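Local coordinates for protein serine-threonine phosphatase 2C (Toxoplasma gondii, PDB 2I44) that probably removes phosphate from serine and threonine residues of proteins as a metal-dependent PP2C-family phosphatase that binds calcium ions, at residues K34-E37 with D38-T41; T89-L92 with R93-V96; A112-D115 with M116-A120; G211-F214 with S215-S219; I262-D266 with G267-V271. All coordinates share one frame; numbering follows the deposited sequence.

Interaction 1 of 5, residues K34-E37 with D38-T41; sequences KHQE and DRFT
Gln36 and Arg39 fold toward each other where the loop 34-37 enters strand 38-43, and Asp38 is held between them. The side chain of Gln36 can be followed outward. From CB it leaves with CG opposite the backbone N (chi1 172°), and this methylene comes within 4.2 Å of Arg39 NH1. A bend at the next bond turns the chain forward along the main chain, so that CD stands 4.0 Å from Asp38 N. At the tip, OE1 accepts from Asp38 N at 3.0 Å, and it also lies 3.3 Å from Asp38 CB. The donor is tilted from the amide plane. The side chain thus reaches past Glu37 and occupies the first main-chain N-H of the strand.

Arg39 bonds back to the main chain. Its NH1 gives a nearly straight bond to Gln36 O (2.8 Å, 175°) and a second one to Asp38 O, also 2.8 Å. Both oxygens lie near the guanidinium plane, which fixes the rotation of that group, although NH1 approaches each carbonyl from above its plane. Arg39 NE forms a salt bridge with Glu69 of helix 66-80.

The neighbouring acids face the metal centre: the Glu37 side chain is about 4 Å from a bound calcium ion at nearest atoms, and Asp38 OD2 bonds to Thr314 and Thr265. This is consistent with the acidic pair that PP2C enzymes carry beside their metals. Strand 38-43 runs antiparallel to strand 53-62, and Phe40 packs on strands 22-29 and 313-320.

Interaction 2 of 5, residues T89-L92 with R93-V96; sequences TEML and RSDV
Thr89 and Arg93 lie alongside each other at the C-terminal end of helix 83-92, where the alpha-helical bonding pattern gives way to a tighter turn before the chain leaves for helix 98-130. The two helices meet beside this exit: the selenomethionine Met91 packs on Lys104 and Leu108. The contact itself is at the surface, away from the metal sites.

Arg93 is the first residue to abandon helical backbone angles, yet its N still looks back into the helix. It donates to Thr89 O over 3.1 Å, as a helical residue would, and makes a weak second bond to Glu90 O. The side chain then runs back along the helix, extended from CG to NE. Its CG passes 3.4 Å from Thr89 O, and the guanidinium ends with one face over the methyl of Thr89. That methyl, CG2, is 3.6 Å from both NE and CZ of Arg93, and it is offset toward the rim of the flat group. Beyond it, NH2 makes a weak bond to Pro48 O.

At Ser94 the bonding has tightened to three residues. Its N bonds to Met91 O at 3.2 Å with an N-H...O angle of 159°. Farther on, Val96 reaches Val101 of helix 98-130. The Ser94 amide itself stands almost directly above the Met91 carbonyl plane, 77° out of it, while Ser94 CB lies 3.4 Å from Glu90 O.

Interaction 3 of 5, residues A112-D115 with M116-A120; sequences AVDD and MYKNA
Lys118 NZ meets Asp114 OD2 at 2.7 Å, the shortest polar bond between the two halves of this helical stretch and a salt bridge between residues one helical turn apart. The ammonium group meets the syn lone pair of OD2, on the side of the other oxygen. Lys118 starts beside its backbone N and is then stretched out through all its later bonds, which carries CE to 3.3 Å from OD2 before NZ closes the bridge. Asp114 leans over from the preceding turn with CG opposite its own N (chi1 -162°). Gln246 and Asn245 of a nearby loop lie against Lys118.

Toward the interior, the same spacing brings together apolar groups. Val113 and Tyr117 run side by side, pointing the same way, and CG1 of the valine touches CD2 and CE2 of the tyrosine, 3.7 Å from each. Val113 O lies at the edge of that ring, 3.3 Å from CD2, while also accepting from Tyr117 N at 3.0 Å. At the far end of the ring, OH is gripped by Thr142 and Ser140 of strand 137-146, and Phe233 meets the ring with its plane nearly parallel.

Asp115 is held differently: OD1 bonds to Gln111 one turn earlier and OD2 to Ser82, while its main-chain O accepts from Asn119 N. Met116, a selenomethionine, packs on Val75 and Leu79 of helix 66-80. Regular i to i+4 bonding, with a charged pair on one side and aromatic packing against strands on another, is typical of an amphipathic alpha helix, here one of those flanking the central beta sandwich of the PP2C fold.

Interaction 4 of 5, residues G211-F214 with S215-S219; sequences GGDF and SFRKS
Asp213 and Phe214 end a type I turn that begins at Gly211 and lead straight into helix 214-219, whose first turn is closed by Arg217 N donating to Asp213 O at 2.9 Å and by Lys218 N donating to Phe214 O at 2.8 Å.

The side chains repeat the first of these links. Asp213 holds CG between its backbone N and carbonyl carbon (chi1 60°), which turns the carboxylate toward Arg217. Arg217 comes across from the next turn, and a bend at chi3 swings its guanidinium round so that NH1 reaches Asp213 OD2 at 3.0 Å. The N-H...O angle of this salt-bridge bond is 168°. The oxygen lies near the guanidinium plane, but the two flat groups stand 78° apart, and they are joined through this one N-H rather than as a parallel two-bond pair. Arg217 CD also lies 3.0 Å from OD2.

Phe214 takes another direction: its CE2 approaches Lys218 CG at 4.4 Å, while Arg210 makes a cation-pi contact with the ring. Asp237 also pairs with Arg217 NH1. This nitrogen therefore serves two carboxylates, which probably help to balance the charge of the guanidinium and restrict its movement.

Interaction 5 of 5, residues I262-D266 with G267-V271; sequences ILATD and GLWDV. With CA (calcium ion), chain D.
Trp269 lies back along the strand that precedes it, with its indole edge turned to the main-chain oxygens of Ala264 and Ile262. NE1 makes a weak, bent bond to Ala264 O (3.1 Å), its stronger acceptor being Arg159 O on the adjoining strand. Farther along the ring, CZ2 meets Ile262 CG2 at 4.0 Å, the two side chains crossing at a slant. Leu268 supplies CD2 over one face of the indole, offset toward the rim, and the same methyl presses on Ala264 CB at 3.4 Å, tighter than a usual carbon contact. Ala264 CB also lies 3.8 Å from Trp269 CE2, so it touches both side chains.

The strand-to-helix turn is closed by the backbone. Thr265, at the N-cap position, accepts on its O from Leu268 N at 2.9 Å. One residue on, Asp266 O receives Asp270 N. The side chains of these two acids lie side by side and point the same way, carboxylate planes 48° apart, with the two OD2 atoms 3.8 Å from each other.

Asp266 holds CG between its backbone N and carbonyl carbon (chi1 63°), an orientation that aims the carboxylate at the calcium ion. Its OD1 binds the metal at 2.3 Å. Asp266 OD2 accepts from water 1, whose O is 2.6 Å away and is itself a calcium ligand. Asp60 and Asp311 complete this site with three waters. One oxygen of Asp266 therefore ligates the metal while the other orients a metal-bound water, and the positive calcium probably eases the closeness of the Asp266 and Asp270 carboxylates.

In the fold
The five interactions apply one local principle, side chains meeting a few residues apart, in different surroundings. Interaction 5 is buried, interactions 1 and 3 partly so; interactions 2 and 4 are at the surface, their centres about 52 Å apart. Interactions 1 and 5 flank the calcium centre from different sheets and touch, Asp38 OD2 lying 2.9 Å from Thr265 OG1 in a probable hydrogen bond; polar groups and main-chain atoms share the work in interaction 1, while interaction 5 adds apolar packing to a metal ligand. Interactions 2 and 3 lie on consecutive helices, one at an exposed helix end, the other within a helix packed on strands and neighbouring helices. Interactions 3 and 4 share a carboxylate-to-cation bridge across one turn.

Interaction 1 of 5, residues K34-E37 with D38-T41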
loop_
_atom_site.group_PDB
_atom_site.type_symbol
_atom_site.label_atom_id
_atom_site.label_comp_id
_atom_site.label_asym_id
_atom_site.label_seq_id
_atom_site.Cartn_x
_atom_site.Cartn_y
_atom_site.Cartn_z
ATOM N N LYS A 34 3.909 16.939 12.254
ATOM C CA LYS A 34 3.917 18.298 11.721
ATOM C C LYS A 34 3.476 18.333 10.257
ATOM O O LYS A 34 3.102 19.384 9.744
ATOM C CB LYS A 34 5.310 18.916 11.857
ATOM C CG LYS A 34 6.400 18.156 11.133
ATOM C CD LYS A 34 7.769 18.743 11.436
ATOM C CE LYS A 34 8.325 19.552 10.279
ATOM N NZ LYS A 34 9.676 20.079 10.645
ATOM N N HIS A 35 3.507 17.179 9.597
ATOM C CA HIS A 35 3.120 17.080 8.192
ATOM C C HIS A 35 2.174 15.910 7.955
ATOM O O HIS A 35 2.185 14.938 8.701
ATOM C CB HIS A 35 4.348 16.838 7.316
ATOM C CG HIS A 35 5.298 17.987 7.247
ATOM N ND1 HIS A 35 6.584 17.848 6.770
ATOM C CD2 HIS A 35 5.143 19.300 7.540
ATOM C CE1 HIS A 35 7.180 19.027 6.771
ATOM N NE2 HIS A 35 6.327 19.925 7.232
ATOM N N GLN A 36 1.373 15.998 6.900
ATOM C CA GLN A 36 0.478 14.909 6.528
ATOM C C GLN A 36 1.163 14.282 5.319
ATOM O O GLN A 36 1.110 14.829 4.212
ATOM C CB GLN A 36 -0.901 15.441 6.141
ATOM C CG GLN A 36 -1.852 14.395 5.544
ATOM C CD GLN A 36 -1.946 13.121 6.373
ATOM O OE1 GLN A 36 -1.010 12.322 6.412
ATOM N NE2 GLN A 36 -3.082 12.929 7.044
ATOM N N GLU A 37 1.820 13.145 5.532
ATOM C CA GLU A 37 2.544 12.495 4.452
ATOM C C GLU A 37 1.902 11.215 3.930
ATOM O O GLU A 37 2.498 10.497 3.128
ATOM C CB GLU A 37 3.988 12.246 4.892
ATOM C CG GLU A 37 4.594 13.476 5.558
ATOM C CD GLU A 37 6.105 13.435 5.672
ATOM O OE1 GLU A 37 6.659 12.365 6.008
ATOM O OE2 GLU A 37 6.741 14.489 5.438
ATOM N N ASP A 38 0.689 10.933 4.393
ATOM C CA ASP A 38 -0.057 9.769 3.931
ATOM C C ASP A 38 -0.826 10.216 2.690
ATOM O O ASP A 38 -1.303 11.356 2.621
ATOM C CB ASP A 38 -1.081 9.317 4.980
ATOM C CG ASP A 38 -0.526 8.307 5.970
ATOM O OD1 ASP A 38 0.701 8.064 5.987
ATOM O OD2 ASP A 38 -1.343 7.762 6.751
ATOM N N ARG A 39 -0.949 9.321 1.718
ATOM C CA ARG A 39 -1.690 9.602 0.496
ATOM C C ARG A 39 -2.473 8.347 0.108
ATOM O O ARG A 39 -2.256 7.272 0.671
ATOM C CB ARG A 39 -0.733 10.018 -0.627
ATOM C CG ARG A 39 -0.089 11.389 -0.412
ATOM C CD ARG A 39 -1.133 12.507 -0.452
ATOM N NE ARG A 39 -0.527 13.838 -0.395
ATOM C CZ ARG A 39 -0.011 14.398 0.699
ATOM N NH1 ARG A 39 -0.023 13.754 1.860
ATOM N NH2 ARG A 39 0.533 15.606 0.628
ATOM N N PHE A 40 -3.386 8.475 -0.845
ATOM C CA PHE A 40 -4.177 7.327 -1.261
ATOM C C PHE A 40 -4.827 7.550 -2.618
ATOM O O PHE A 40 -4.961 8.684 -3.087
ATOM C CB PHE A 40 -5.238 7.019 -0.205
ATOM C CG PHE A 40 -6.124 8.187 0.127
ATOM C CD1 PHE A 40 -7.146 8.571 -0.733
ATOM C CD2 PHE A 40 -5.944 8.897 1.310
ATOM C CE1 PHE A 40 -7.979 9.638 -0.422
ATOM C CE2 PHE A 40 -6.776 9.971 1.629
ATOM C CZ PHE A 40 -7.794 10.341 0.760
ATOM N N THR A 41 -5.252 6.454 -3.230
ATOM C CA THR A 41 -5.852 6.505 -4.547
ATOM C C THR A 41 -6.908 5.423 -4.677
ATOM O O THR A 41 -6.684 4.280 -4.292
ATOM C CB THR A 41 -4.767 6.295 -5.628
ATOM O OG1 THR A 41 -3.815 7.367 -5.562
ATOM C CG2 THR A 41 -5.390 6.232 -7.025
#

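Interaction 2 of 5, residues T89-L92 with R93-V96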
loop_
_atom_site.group_PDB
_atom_site.type_symbol
_atom_site.label_atom_id
_atom_site.label_comp_id
_atom_site.label_asym_id
_atom_site.label_seq_id
_atom_site.Cartn_x
_atom_site.Cartn_y
_atom_site.Cartn_z
ATOM N N THR A 89 -7.250 -6.681 -20.424
ATOM C CA THR A 89 -8.395 -6.037 -21.035
ATOM C C THR A 89 -8.896 -6.851 -22.232
ATOM O O THR A 89 -10.093 -7.079 -22.369
ATOM C CB THR A 89 -8.043 -4.602 -21.483
ATOM O OG1 THR A 89 -7.893 -3.773 -20.324
ATOM C CG2 THR A 89 -9.142 -4.017 -22.361
ATOM N N GLU A 90 -7.979 -7.298 -23.087
ATOM C CA GLU A 90 -8.362 -8.076 -24.260
ATOM C C GLU A 90 -9.107 -9.357 -23.900
ATOM O O GLU A 90 -10.094 -9.717 -24.557
ATOM C CB GLU A 90 -7.128 -8.432 -25.086
ATOM C CG GLU A 90 -6.346 -7.231 -25.586
ATOM C CD GLU A 90 -5.185 -7.634 -26.476
ATOM O OE1 GLU A 90 -5.449 -8.187 -27.571
ATOM O OE2 GLU A 90 -4.016 -7.402 -26.079
HETATM N N MSE A 91 -8.636 -10.044 -22.860
HETATM C CA MSE A 91 -9.253 -11.296 -22.431
HETATM C C MSE A 91 -10.626 -11.077 -21.813
HETATM O O MSE A 91 -11.531 -11.892 -21.994
HETATM C CB MSE A 91 -8.353 -12.017 -21.434
HETATM C CG MSE A 91 -8.824 -13.428 -21.111
HETATM SE SE MSE A 91 -7.631 -14.320 -19.893
HETATM C CE MSE A 91 -6.152 -14.616 -21.103
ATOM N N LEU A 92 -10.786 -9.983 -21.078
ATOM C CA LEU A 92 -12.078 -9.685 -20.470
ATOM C C LEU A 92 -13.090 -9.339 -21.562
ATOM O O LEU A 92 -14.293 -9.521 -21.386
ATOM C CB LEU A 92 -11.956 -8.517 -19.476
ATOM C CG LEU A 92 -11.248 -8.813 -18.145
ATOM C CD1 LEU A 92 -11.071 -7.538 -17.351
ATOM C CD2 LEU A 92 -12.058 -9.834 -17.357
ATOM N N ARG A 93 -12.592 -8.843 -22.692
ATOM C CA ARG A 93 -13.451 -8.467 -23.812
ATOM C C ARG A 93 -13.549 -9.561 -24.875
ATOM O O ARG A 93 -14.109 -9.337 -25.952
ATOM C CB ARG A 93 -12.925 -7.180 -24.457
ATOM C CG ARG A 93 -13.049 -5.964 -23.560
ATOM C CD ARG A 93 -12.430 -4.719 -24.172
ATOM N NE ARG A 93 -12.573 -3.583 -23.268
ATOM C CZ ARG A 93 -12.107 -2.360 -23.511
ATOM N NH1 ARG A 93 -11.460 -2.102 -24.643
ATOM N NH2 ARG A 93 -12.293 -1.393 -22.617
ATOM N N SER A 94 -13.019 -10.742 -24.568
ATOM C CA SER A 94 -13.020 -11.855 -25.520
ATOM C C SER A 94 -14.058 -12.926 -25.211
ATOM O O SER A 94 -14.770 -12.852 -24.215
ATOM C CB SER A 94 -11.655 -12.527 -25.532
ATOM O OG SER A 94 -11.517 -13.337 -24.377
ATOM N N ASP A 95 -14.118 -13.930 -26.085
ATOM C CA ASP A 95 -15.036 -15.054 -25.931
ATOM C C ASP A 95 -14.421 -16.093 -24.996
ATOM O O ASP A 95 -15.137 -16.772 -24.252
ATOM C CB ASP A 95 -15.326 -15.700 -27.289
ATOM C CG ASP A 95 -16.244 -14.856 -28.148
ATOM O OD1 ASP A 95 -17.329 -14.486 -27.652
ATOM O OD2 ASP A 95 -15.893 -14.570 -29.312
ATOM N N VAL A 96 -13.094 -16.208 -25.048
ATOM C CA VAL A 96 -12.344 -17.143 -24.212
ATOM C C VAL A 96 -13.193 -17.754 -23.095
ATOM O O VAL A 96 -13.827 -17.035 -22.321
ATOM C CB VAL A 96 -11.121 -16.446 -23.569
ATOM C CG1 VAL A 96 -10.356 -17.436 -22.695
ATOM C CG2 VAL A 96 -10.214 -15.882 -24.657
#

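Interaction 3 of 5, residues A112-D115 with M116-A120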
loop_
_atom_site.group_PDB
_atom_site.type_symbol
_atom_site.label_atom_id
_atom_site.label_comp_id
_atom_site.label_asym_id
_atom_site.label_seq_id
_atom_site.Cartn_x
_atom_site.Cartn_y
_atom_site.Cartn_z
ATOM N N ALA A 112 0.972 -7.647 -14.299
ATOM C CA ALA A 112 0.610 -6.245 -14.495
ATOM C C ALA A 112 0.945 -5.406 -13.260
ATOM O O ALA A 112 1.428 -4.280 -13.374
ATOM C CB ALA A 112 -0.882 -6.125 -14.820
ATOM N N VAL A 113 0.670 -5.949 -12.081
ATOM C CA VAL A 113 0.952 -5.229 -10.843
ATOM C C VAL A 113 2.460 -5.072 -10.718
ATOM O O VAL A 113 2.955 -4.029 -10.306
ATOM C CB VAL A 113 0.380 -5.984 -9.621
ATOM C CG1 VAL A 113 0.843 -5.335 -8.319
ATOM C CG2 VAL A 113 -1.141 -5.972 -9.687
ATOM N N ASP A 114 3.190 -6.110 -11.101
ATOM C CA ASP A 114 4.639 -6.059 -11.034
ATOM C C ASP A 114 5.150 -4.941 -11.941
ATOM O O ASP A 114 6.016 -4.154 -11.546
ATOM C CB ASP A 114 5.247 -7.394 -11.466
ATOM C CG ASP A 114 6.686 -7.537 -11.016
ATOM O OD1 ASP A 114 6.901 -7.727 -9.803
ATOM O OD2 ASP A 114 7.601 -7.442 -11.862
ATOM N N ASP A 115 4.612 -4.881 -13.158
ATOM C CA ASP A 115 5.003 -3.856 -14.125
ATOM C C ASP A 115 4.674 -2.469 -13.593
ATOM O O ASP A 115 5.454 -1.532 -13.749
ATOM C CB ASP A 115 4.272 -4.063 -15.451
ATOM C CG ASP A 115 4.847 -5.203 -16.259
ATOM O OD1 ASP A 115 5.810 -5.837 -15.784
ATOM O OD2 ASP A 115 4.332 -5.468 -17.370
HETATM N N MSE A 116 3.506 -2.348 -12.973
HETATM C CA MSE A 116 3.071 -1.074 -12.412
HETATM C C MSE A 116 4.073 -0.533 -11.393
HETATM O O MSE A 116 4.502 0.621 -11.471
HETATM C CB MSE A 116 1.708 -1.236 -11.737
HETATM C CG MSE A 116 1.232 0.009 -10.997
HETATM SE SE MSE A 116 -0.419 -0.274 -9.981
HETATM C CE MSE A 116 0.353 -0.973 -8.362
ATOM N N TYR A 117 4.443 -1.377 -10.437
ATOM C CA TYR A 117 5.381 -0.977 -9.400
ATOM C C TYR A 117 6.711 -0.496 -9.958
ATOM O O TYR A 117 7.137 0.621 -9.681
ATOM C CB TYR A 117 5.607 -2.131 -8.420
ATOM C CG TYR A 117 4.632 -2.114 -7.263
ATOM C CD1 TYR A 117 4.861 -1.307 -6.145
ATOM C CD2 TYR A 117 3.443 -2.847 -7.313
ATOM C CE1 TYR A 117 3.928 -1.232 -5.106
ATOM C CE2 TYR A 117 2.505 -2.775 -6.281
ATOM C CZ TYR A 117 2.754 -1.966 -5.181
ATOM O OH TYR A 117 1.836 -1.907 -4.155
ATOM N N LYS A 118 7.358 -1.335 -10.754
ATOM C CA LYS A 118 8.649 -0.984 -11.323
ATOM C C LYS A 118 8.609 0.224 -12.249
ATOM O O LYS A 118 9.504 1.062 -12.203
ATOM C CB LYS A 118 9.244 -2.196 -12.039
ATOM C CG LYS A 118 9.619 -3.323 -11.083
ATOM C CD LYS A 118 9.903 -4.616 -11.815
ATOM C CE LYS A 118 10.282 -5.724 -10.851
ATOM N NZ LYS A 118 10.209 -7.066 -11.491
ATOM N N ASN A 119 7.571 0.329 -13.075
ATOM C CA ASN A 119 7.471 1.461 -13.994
ATOM C C ASN A 119 7.103 2.743 -13.263
ATOM O O ASN A 119 7.608 3.824 -13.584
ATOM C CB ASN A 119 6.455 1.172 -15.105
ATOM C CG ASN A 119 6.929 0.084 -16.049
ATOM O OD1 ASN A 119 8.131 -0.088 -16.252
ATOM N ND2 ASN A 119 5.990 -0.648 -16.637
ATOM N N ALA A 120 6.229 2.629 -12.269
ATOM C CA ALA A 120 5.844 3.804 -11.505
ATOM C C ALA A 120 7.041 4.290 -10.701
ATOM O O ALA A 120 7.217 5.490 -10.505
ATOM C CB ALA A 120 4.688 3.481 -10.582
#

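Interaction 4 of 5, residues G211-F214 with S215-S219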
loop_
_atom_site.group_PDB
_atom_site.type_symbol
_atom_site.label_atom_id
_atom_site.label_comp_id
_atom_site.label_asym_id
_atom_site.label_seq_id
_atom_site.Cartn_x
_atom_site.Cartn_y
_atom_site.Cartn_z
ATOM N N GLY A 211 22.521 3.859 3.629
ATOM C CA GLY A 211 23.327 3.869 2.416
ATOM C C GLY A 211 24.821 3.767 2.680
ATOM O O GLY A 211 25.289 4.043 3.786
ATOM N N GLY A 212 25.573 3.373 1.657
ATOM C CA GLY A 212 27.013 3.240 1.804
ATOM C C GLY A 212 27.734 4.567 1.929
ATOM O O GLY A 212 28.875 4.624 2.393
ATOM N N ASP A 213 27.069 5.643 1.519
ATOM C CA ASP A 213 27.656 6.974 1.572
ATOM C C ASP A 213 27.179 7.766 2.789
ATOM O O ASP A 213 27.531 8.935 2.957
ATOM C CB ASP A 213 27.304 7.733 0.295
ATOM C CG ASP A 213 25.807 7.894 0.110
ATOM O OD1 ASP A 213 25.046 7.200 0.815
ATOM O OD2 ASP A 213 25.393 8.705 -0.741
ATOM N N PHE A 214 26.395 7.119 3.645
ATOM C CA PHE A 214 25.853 7.777 4.831
ATOM C C PHE A 214 26.897 8.464 5.688
ATOM O O PHE A 214 26.772 9.643 6.016
ATOM C CB PHE A 214 25.106 6.772 5.705
ATOM C CG PHE A 214 24.426 7.390 6.894
ATOM C CD1 PHE A 214 23.121 7.865 6.798
ATOM C CD2 PHE A 214 25.093 7.503 8.109
ATOM C CE1 PHE A 214 22.488 8.444 7.899
ATOM C CE2 PHE A 214 24.470 8.080 9.216
ATOM C CZ PHE A 214 23.163 8.550 9.108
ATOM N N SER A 215 27.928 7.717 6.059
ATOM C CA SER A 215 28.975 8.258 6.911
ATOM C C SER A 215 29.668 9.460 6.281
ATOM O O SER A 215 29.865 10.483 6.931
ATOM C CB SER A 215 30.001 7.170 7.238
ATOM O OG SER A 215 30.839 7.584 8.304
ATOM N N PHE A 216 30.035 9.346 5.012
ATOM C CA PHE A 216 30.701 10.459 4.352
ATOM C C PHE A 216 29.806 11.685 4.244
ATOM O O PHE A 216 30.256 12.809 4.475
ATOM C CB PHE A 216 31.212 10.040 2.969
ATOM C CG PHE A 216 32.517 9.293 3.016
ATOM C CD1 PHE A 216 33.612 9.828 3.699
ATOM C CD2 PHE A 216 32.662 8.066 2.373
ATOM C CE1 PHE A 216 34.835 9.152 3.742
ATOM C CE2 PHE A 216 33.880 7.379 2.407
ATOM C CZ PHE A 216 34.967 7.925 3.092
ATOM N N ARG A 217 28.539 11.480 3.912
ATOM C CA ARG A 217 27.625 12.606 3.797
ATOM C C ARG A 217 27.339 13.210 5.163
ATOM O O ARG A 217 27.045 14.404 5.275
ATOM C CB ARG A 217 26.329 12.166 3.119
ATOM C CG ARG A 217 26.586 11.598 1.740
ATOM C CD ARG A 217 25.332 11.092 1.076
ATOM N NE ARG A 217 24.406 12.167 0.753
ATOM C CZ ARG A 217 23.477 12.078 -0.192
ATOM N NH1 ARG A 217 23.366 10.960 -0.897
ATOM N NH2 ARG A 217 22.667 13.102 -0.434
ATOM N N LYS A 218 27.444 12.385 6.203
ATOM C CA LYS A 218 27.195 12.843 7.560
ATOM C C LYS A 218 28.367 13.692 8.052
ATOM O O LYS A 218 28.170 14.685 8.753
ATOM C CB LYS A 218 26.977 11.640 8.487
ATOM C CG LYS A 218 26.385 11.978 9.850
ATOM C CD LYS A 218 25.026 12.657 9.716
ATOM C CE LYS A 218 24.455 13.022 11.077
ATOM N NZ LYS A 218 23.339 14.014 10.960
ATOM N N SER A 219 29.584 13.309 7.677
ATOM C CA SER A 219 30.766 14.061 8.091
ATOM C C SER A 219 30.832 15.372 7.312
ATOM O O SER A 219 31.377 16.369 7.791
ATOM C CB SER A 219 32.039 13.256 7.827
ATOM O OG SER A 219 32.337 13.234 6.443
#

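Interaction 5 of 5, residues I262-D266 with G267-V271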
loop_
_atom_site.group_PDB
_atom_site.type_symbol
_atom_site.label_atom_id
_atom_site.label_comp_id
_atom_site.label_asym_id
_atom_site.label_seq_id
_atom_site.Cartn_x
_atom_site.Cartn_y
_atom_site.Cartn_z
ATOM N N ILE A 262 -9.166 -4.061 4.238
ATOM C CA ILE A 262 -8.765 -2.789 4.822
ATOM C C ILE A 262 -7.333 -2.444 4.441
ATOM O O ILE A 262 -6.397 -3.171 4.784
ATOM C CB ILE A 262 -8.855 -2.824 6.371
ATOM C CG1 ILE A 262 -10.288 -3.133 6.809
ATOM C CG2 ILE A 262 -8.392 -1.490 6.954
ATOM C CD1 ILE A 262 -10.450 -3.277 8.313
ATOM N N LEU A 263 -7.167 -1.345 3.717
ATOM C CA LEU A 263 -5.836 -0.895 3.342
ATOM C C LEU A 263 -5.534 0.252 4.298
ATOM O O LEU A 263 -6.343 1.172 4.439
ATOM C CB LEU A 263 -5.800 -0.404 1.889
ATOM C CG LEU A 263 -6.107 -1.421 0.780
ATOM C CD1 LEU A 263 -7.610 -1.551 0.595
ATOM C CD2 LEU A 263 -5.459 -0.974 -0.532
ATOM N N ALA A 264 -4.386 0.199 4.964
ATOM C CA ALA A 264 -4.034 1.246 5.911
ATOM C C ALA A 264 -2.532 1.377 6.162
ATOM O O ALA A 264 -1.757 0.451 5.918
ATOM C CB ALA A 264 -4.764 0.996 7.231
ATOM N N THR A 265 -2.126 2.542 6.650
ATOM C CA THR A 265 -0.723 2.792 6.963
ATOM C C THR A 265 -0.422 2.273 8.367
ATOM O O THR A 265 -1.345 1.902 9.112
ATOM C CB THR A 265 -0.398 4.295 6.899
ATOM O OG1 THR A 265 -1.259 5.013 7.787
ATOM C CG2 THR A 265 -0.597 4.814 5.492
ATOM N N ASP A 266 0.861 2.252 8.731
ATOM C CA ASP A 266 1.255 1.771 10.047
ATOM C C ASP A 266 0.707 2.675 11.132
ATOM O O ASP A 266 0.725 2.331 12.311
ATOM C CB ASP A 266 2.787 1.641 10.162
ATOM C CG ASP A 266 3.524 2.970 10.011
ATOM O OD1 ASP A 266 2.881 4.025 9.836
ATOM O OD2 ASP A 266 4.769 2.949 10.064
ATOM N N GLY A 267 0.205 3.836 10.723
ATOM C CA GLY A 267 -0.387 4.763 11.674
ATOM C C GLY A 267 -1.564 4.072 12.347
ATOM O O GLY A 267 -1.974 4.432 13.460
ATOM N N LEU A 268 -2.117 3.076 11.657
ATOM C CA LEU A 268 -3.224 2.289 12.189
ATOM C C LEU A 268 -2.732 0.966 12.783
ATOM O O LEU A 268 -3.101 0.596 13.898
ATOM C CB LEU A 268 -4.252 1.971 11.098
ATOM C CG LEU A 268 -5.261 0.892 11.530
ATOM C CD1 LEU A 268 -6.158 1.443 12.645
ATOM C CD2 LEU A 268 -6.109 0.448 10.350
ATOM N N TRP A 269 -1.890 0.261 12.032
ATOM C CA TRP A 269 -1.398 -1.047 12.450
ATOM C C TRP A 269 -0.445 -1.081 13.643
ATOM O O TRP A 269 -0.379 -2.080 14.345
ATOM C CB TRP A 269 -0.770 -1.749 11.245
ATOM C CG TRP A 269 -1.724 -1.837 10.085
ATOM C CD1 TRP A 269 -1.494 -1.437 8.797
ATOM C CD2 TRP A 269 -3.055 -2.366 10.111
ATOM N NE1 TRP A 269 -2.599 -1.689 8.021
ATOM C CE2 TRP A 269 -3.571 -2.262 8.801
ATOM C CE3 TRP A 269 -3.861 -2.922 11.113
ATOM C CZ2 TRP A 269 -4.862 -2.693 8.463
ATOM C CZ3 TRP A 269 -5.155 -3.355 10.777
ATOM C CH2 TRP A 269 -5.637 -3.236 9.461
ATOM N N ASP A 270 0.300 -0.012 13.878
ATOM C CA ASP A 270 1.193 -0.025 15.028
ATOM C C ASP A 270 0.357 -0.102 16.305
ATOM O O ASP A 270 0.849 -0.500 17.357
ATOM C CB ASP A 270 2.092 1.216 15.043
ATOM C CG ASP A 270 3.195 1.150 13.990
ATOM O OD1 ASP A 270 3.507 0.026 13.525
ATOM O OD2 ASP A 270 3.760 2.210 13.639
ATOM N N VAL A 271 -0.921 0.247 16.193
ATOM C CA VAL A 271 -1.815 0.206 17.342
ATOM C C VAL A 271 -2.821 -0.948 17.322
ATOM O O VAL A 271 -2.978 -1.661 18.319
ATOM C CB VAL A 271 -2.606 1.522 17.481
ATOM C CG1 VAL A 271 -3.476 1.465 18.719
ATOM C CG2 VAL A 271 -1.648 2.710 17.552
HETATM CA CA CA D . 3.503 6.146 9.127
HETATM O O HOH W 1 5.245 5.322 9.261
HETATM O O HOH W 2 1.324 6.671 8.522
HETATM O O HOH W 3 4.197 8.119 8.950
#